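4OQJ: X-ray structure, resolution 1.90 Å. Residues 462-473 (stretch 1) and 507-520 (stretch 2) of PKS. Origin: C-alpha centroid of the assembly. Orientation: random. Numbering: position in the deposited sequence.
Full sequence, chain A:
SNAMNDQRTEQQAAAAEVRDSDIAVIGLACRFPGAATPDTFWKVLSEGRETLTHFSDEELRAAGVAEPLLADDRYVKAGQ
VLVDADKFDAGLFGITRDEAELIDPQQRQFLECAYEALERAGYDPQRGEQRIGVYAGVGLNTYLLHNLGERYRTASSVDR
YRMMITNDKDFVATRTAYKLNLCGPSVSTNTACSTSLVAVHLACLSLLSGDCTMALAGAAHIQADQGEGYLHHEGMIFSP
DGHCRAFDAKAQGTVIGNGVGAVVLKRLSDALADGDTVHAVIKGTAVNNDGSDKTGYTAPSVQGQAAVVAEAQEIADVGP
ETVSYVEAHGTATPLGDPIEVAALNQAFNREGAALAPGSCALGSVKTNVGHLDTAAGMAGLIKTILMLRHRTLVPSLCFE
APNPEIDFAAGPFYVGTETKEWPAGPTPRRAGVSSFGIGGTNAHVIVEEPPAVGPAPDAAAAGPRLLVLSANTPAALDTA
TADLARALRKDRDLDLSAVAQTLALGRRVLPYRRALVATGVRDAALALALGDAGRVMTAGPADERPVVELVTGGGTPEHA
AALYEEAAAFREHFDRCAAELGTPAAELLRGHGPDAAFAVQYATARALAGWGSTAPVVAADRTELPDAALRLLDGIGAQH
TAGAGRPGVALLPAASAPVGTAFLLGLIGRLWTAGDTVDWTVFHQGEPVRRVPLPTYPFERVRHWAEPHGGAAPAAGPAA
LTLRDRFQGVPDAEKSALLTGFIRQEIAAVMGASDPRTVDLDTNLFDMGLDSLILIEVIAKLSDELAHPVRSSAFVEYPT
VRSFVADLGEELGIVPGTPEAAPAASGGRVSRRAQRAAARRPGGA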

# COMPACT_ATOMS: atom_id res chain seq x y z
N ALA A 462 -18.21 35.85 -22.45
CA ALA A 462 -18.47 35.93 -23.89
C ALA A 462 -17.41 36.76 -24.62
O ALA A 462 -17.56 37.05 -25.81
CB ALA A 462 -19.85 36.51 -24.14
N GLY A 463 -16.35 37.14 -23.91
CA GLY A 463 -15.33 38.03 -24.46
C GLY A 463 -14.06 37.32 -24.91
O GLY A 463 -14.01 36.09 -24.96
N PRO A 464 -13.01 38.11 -25.23
CA PRO A 464 -11.74 37.50 -25.65
C PRO A 464 -11.02 36.84 -24.48
O PRO A 464 -11.34 37.11 -23.32
CB PRO A 464 -10.94 38.69 -26.18
CG PRO A 464 -11.50 39.88 -25.46
CD PRO A 464 -12.96 39.58 -25.25
N ARG A 465 -10.05 35.99 -24.79
CA ARG A 465 -9.30 35.25 -23.78
C ARG A 465 -7.85 35.17 -24.19
O ARG A 465 -7.52 35.19 -25.37
CB ARG A 465 -9.85 33.83 -23.60
CG ARG A 465 -11.23 33.77 -22.98
CD ARG A 465 -11.19 34.13 -21.51
NE ARG A 465 -12.52 34.19 -20.91
CZ ARG A 465 -12.75 34.18 -19.60
NH1 ARG A 465 -11.74 34.10 -18.74
NH2 ARG A 465 -13.99 34.23 -19.15
N LEU A 466 -6.98 35.09 -23.19
CA LEU A 466 -5.57 34.91 -23.41
C LEU A 466 -5.22 33.44 -23.25
O LEU A 466 -5.39 32.88 -22.18
CB LEU A 466 -4.75 35.75 -22.40
CG LEU A 466 -3.24 35.61 -22.51
CD1 LEU A 466 -2.74 36.14 -23.86
CD2 LEU A 466 -2.56 36.32 -21.37
N LEU A 467 -4.74 32.82 -24.32
CA LEU A 467 -4.26 31.44 -24.29
C LEU A 467 -2.75 31.42 -24.11
O LEU A 467 -2.03 32.08 -24.85
CB LEU A 467 -4.64 30.72 -25.59
CG LEU A 467 -6.11 30.77 -25.98
CD1 LEU A 467 -6.34 29.92 -27.23
CD2 LEU A 467 -7.00 30.29 -24.83
N VAL A 468 -2.26 30.67 -23.11
CA VAL A 468 -0.83 30.60 -22.87
C VAL A 468 -0.32 29.16 -23.00
O VAL A 468 -1.00 28.20 -22.61
CB VAL A 468 -0.46 31.20 -21.49
CG1 VAL A 468 -0.82 32.69 -21.45
CG2 VAL A 468 -1.14 30.44 -20.36
N LEU A 469 0.84 29.02 -23.63
CA LEU A 469 1.48 27.72 -23.83
C LEU A 469 2.93 27.85 -23.40
O LEU A 469 3.55 28.90 -23.61
CB LEU A 469 1.41 27.28 -25.29
CG LEU A 469 0.13 26.67 -25.85
CD1 LEU A 469 -0.98 27.69 -25.93
CD2 LEU A 469 0.40 26.09 -27.23
N SER A 470 3.48 26.80 -22.80
CA SER A 470 4.91 26.79 -22.50
C SER A 470 5.45 25.37 -22.55
O SER A 470 4.75 24.40 -22.27
CB SER A 470 5.19 27.45 -21.13
OG SER A 470 4.67 26.71 -20.04
N ALA A 471 6.71 25.28 -22.95
CA ALA A 471 7.40 24.00 -23.08
C ALA A 471 8.86 24.19 -22.72
O ALA A 471 9.33 25.32 -22.56
CB ALA A 471 7.24 23.45 -24.48
N ASN A 472 9.58 23.08 -22.59
CA ASN A 472 10.96 23.12 -22.14
C ASN A 472 11.95 23.25 -23.30
O ASN A 472 13.15 23.39 -23.07
CB ASN A 472 11.29 21.86 -21.32
CG ASN A 472 12.47 22.06 -20.42
OD1 ASN A 472 12.57 23.08 -19.73
ND2 ASN A 472 13.38 21.11 -20.42
N THR A 473 11.44 23.18 -24.53
CA THR A 473 12.23 23.40 -25.73
C THR A 473 11.36 24.07 -26.81
O THR A 473 10.14 23.94 -26.79
CB THR A 473 12.79 22.08 -26.34
OG1 THR A 473 11.73 21.36 -26.99
CG2 THR A 473 13.45 21.19 -25.28
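Stretch 2 507-520: RRVLPYRRALVATG

Stretch 2 lies beside stretch 1 as an antiparallel neighbour in a β-sheet, a contact built mainly by backbone hydrogen bonds and finished at one end by a serine that binds the incoming loop. Residues 512-518 are extended and run against strand 465-471, the N-to-C directions meeting at 162° and the axes approaching to 4.7 Å.

The register is regular: Arg465 faces Ala518, Leu467 faces Leu516, Leu469 faces Arg514 and Ala471 faces Tyr512, each pair closing a ring of two hydrogen bonds. Arg465 N to Ala518 O and Ala518 N to Arg465 O are both 2.9 Å; at the far end Ala471 N to Tyr512 O is 2.9 Å and Tyr512 N to Ala471 O is 3.1 Å. Between these rings the non-hydrogen-bonded pairs come closer, Leu466 with Val517 and Val468 with Ala515 each at 4.5 Å CA to CA. There the CA hydrogens turn to carbonyls across the gap, as in Ala515 CA to Leu467 O at 3.1 Å.

Alternation sorts the side chains. Leu466, Val468, Ala515 and Val517 share one face, where Leu466 CD1 reaches Ala515 CB at 3.9 Å and Val517 CG2 at 4.0 Å; the small Ala515 also meets Val468 CG1, through its CB, at 4.1 Å. The other face carries Leu467, Leu469, Leu516 and Ala518.

Before the strand, residues 507-511 form a loop. Ser470, with chi1 in p, accepts a hydrogen bond at its OG from Leu510 N at 3.0 Å, and one water donates to both Ser470 O (2.8 Å) and Arg508 O (2.7 Å). Within stretch 2, Arg513 NE donates to Leu510 O at 3.0 Å, tying strand to loop. The Tyr512 ring lies beside the chain that leaves strand 465-471, with Ala471 O at its edge and Tyr512 CE1 3.5 Å from Asn472 O.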

# COMPACT_ATOMS: atom_id res chain seq x y z
N ARG A 507 -1.11 23.64 -16.40
CA ARG A 507 0.06 23.26 -17.19
C ARG A 507 1.33 23.75 -16.50
O ARG A 507 1.35 24.85 -15.95
CB ARG A 507 -0.05 23.85 -18.61
CG ARG A 507 -1.13 23.21 -19.46
CD ARG A 507 -0.71 21.80 -19.86
NE ARG A 507 -1.69 21.09 -20.69
CZ ARG A 507 -2.79 20.52 -20.22
NH1 ARG A 507 -3.10 20.61 -18.93
NH2 ARG A 507 -3.59 19.85 -21.05
N ARG A 508 2.39 22.95 -16.52
CA ARG A 508 3.64 23.37 -15.89
C ARG A 508 4.14 24.68 -16.53
O ARG A 508 4.07 24.85 -17.73
CB ARG A 508 4.69 22.28 -16.03
CG ARG A 508 5.98 22.62 -15.28
CD ARG A 508 6.93 21.46 -15.26
NE ARG A 508 6.55 20.46 -14.26
CZ ARG A 508 7.36 19.50 -13.82
NH1 ARG A 508 8.60 19.41 -14.30
NH2 ARG A 508 6.95 18.65 -12.91
N VAL A 509 4.66 25.58 -15.70
CA VAL A 509 5.19 26.87 -16.17
C VAL A 509 6.61 26.66 -16.64
O VAL A 509 7.50 26.40 -15.82
CB VAL A 509 5.18 27.94 -15.06
CG1 VAL A 509 5.74 29.26 -15.57
CG2 VAL A 509 3.78 28.12 -14.53
N LEU A 510 6.84 26.75 -17.94
CA LEU A 510 8.14 26.40 -18.52
C LEU A 510 8.71 27.57 -19.32
O LEU A 510 8.01 28.56 -19.55
CB LEU A 510 7.99 25.13 -19.37
CG LEU A 510 7.64 23.86 -18.58
CD1 LEU A 510 7.19 22.74 -19.50
CD2 LEU A 510 8.85 23.41 -17.78
N PRO A 511 10.00 27.49 -19.72
CA PRO A 511 10.73 28.68 -20.19
C PRO A 511 10.44 29.18 -21.60
O PRO A 511 10.52 30.39 -21.84
CB PRO A 511 12.20 28.24 -20.11
CG PRO A 511 12.22 27.06 -19.22
CD PRO A 511 10.92 26.37 -19.44
N TYR A 512 10.17 28.28 -22.54
CA TYR A 512 9.82 28.72 -23.90
C TYR A 512 8.32 28.92 -23.96
O TYR A 512 7.55 27.97 -23.79
CB TYR A 512 10.31 27.70 -24.93
CG TYR A 512 11.81 27.60 -24.88
CD1 TYR A 512 12.45 26.73 -24.01
CD2 TYR A 512 12.60 28.44 -25.67
CE1 TYR A 512 13.82 26.66 -23.95
CE2 TYR A 512 13.98 28.38 -25.62
CZ TYR A 512 14.58 27.50 -24.75
OH TYR A 512 15.95 27.43 -24.69
N ARG A 513 7.91 30.16 -24.20
CA ARG A 513 6.52 30.54 -24.01
C ARG A 513 5.87 31.13 -25.25
O ARG A 513 6.53 31.70 -26.12
CB ARG A 513 6.43 31.55 -22.86
CG ARG A 513 7.00 31.01 -21.56
CD ARG A 513 6.75 31.94 -20.39
NE ARG A 513 7.30 31.40 -19.15
CZ ARG A 513 7.28 32.02 -17.97
NH1 ARG A 513 6.74 33.23 -17.85
NH2 ARG A 513 7.79 31.43 -16.90
N ARG A 514 4.55 30.99 -25.29
CA ARG A 514 3.76 31.50 -26.41
C ARG A 514 2.41 31.93 -25.89
O ARG A 514 1.89 31.34 -24.94
CB ARG A 514 3.60 30.44 -27.49
CG ARG A 514 2.86 30.93 -28.75
CD ARG A 514 3.09 29.97 -29.88
NE ARG A 514 4.40 30.18 -30.49
CZ ARG A 514 5.13 29.23 -31.07
NH1 ARG A 514 4.68 27.98 -31.13
NH2 ARG A 514 6.31 29.53 -31.60
N ALA A 515 1.85 32.96 -26.50
CA ALA A 515 0.52 33.42 -26.09
C ALA A 515 -0.22 34.08 -27.23
O ALA A 515 0.36 34.60 -28.18
CB ALA A 515 0.62 34.37 -24.90
N LEU A 516 -1.54 34.07 -27.11
CA LEU A 516 -2.43 34.53 -28.16
C LEU A 516 -3.71 35.03 -27.53
O LEU A 516 -4.30 34.35 -26.72
CB LEU A 516 -2.74 33.41 -29.14
CG LEU A 516 -3.90 33.69 -30.10
CD1 LEU A 516 -3.46 34.72 -31.10
CD2 LEU A 516 -4.38 32.42 -30.77
N VAL A 517 -4.14 36.22 -27.93
CA VAL A 517 -5.46 36.70 -27.54
C VAL A 517 -6.45 36.27 -28.62
O VAL A 517 -6.29 36.61 -29.78
CB VAL A 517 -5.50 38.25 -27.40
CG1 VAL A 517 -6.89 38.71 -26.99
CG2 VAL A 517 -4.46 38.73 -26.39
N ALA A 518 -7.50 35.55 -28.23
CA ALA A 518 -8.43 35.01 -29.21
C ALA A 518 -9.85 35.37 -28.83
O ALA A 518 -10.16 35.56 -27.65
CB ALA A 518 -8.27 33.50 -29.32
N THR A 519 -10.70 35.43 -29.84
CA THR A 519 -12.09 35.80 -29.65
C THR A 519 -13.00 34.57 -29.59
O THR A 519 -14.14 34.65 -29.14
CB THR A 519 -12.53 36.71 -30.79
OG1 THR A 519 -12.27 36.05 -32.03
CG2 THR A 519 -11.73 38.00 -30.75
N GLY A 520 -12.48 33.43 -30.02
CA GLY A 520 -13.22 32.18 -29.91
C GLY A 520 -12.36 31.00 -30.33
O GLY A 520 -11.20 31.16 -30.72
O HOH W 1 3.44 23.44 -20.00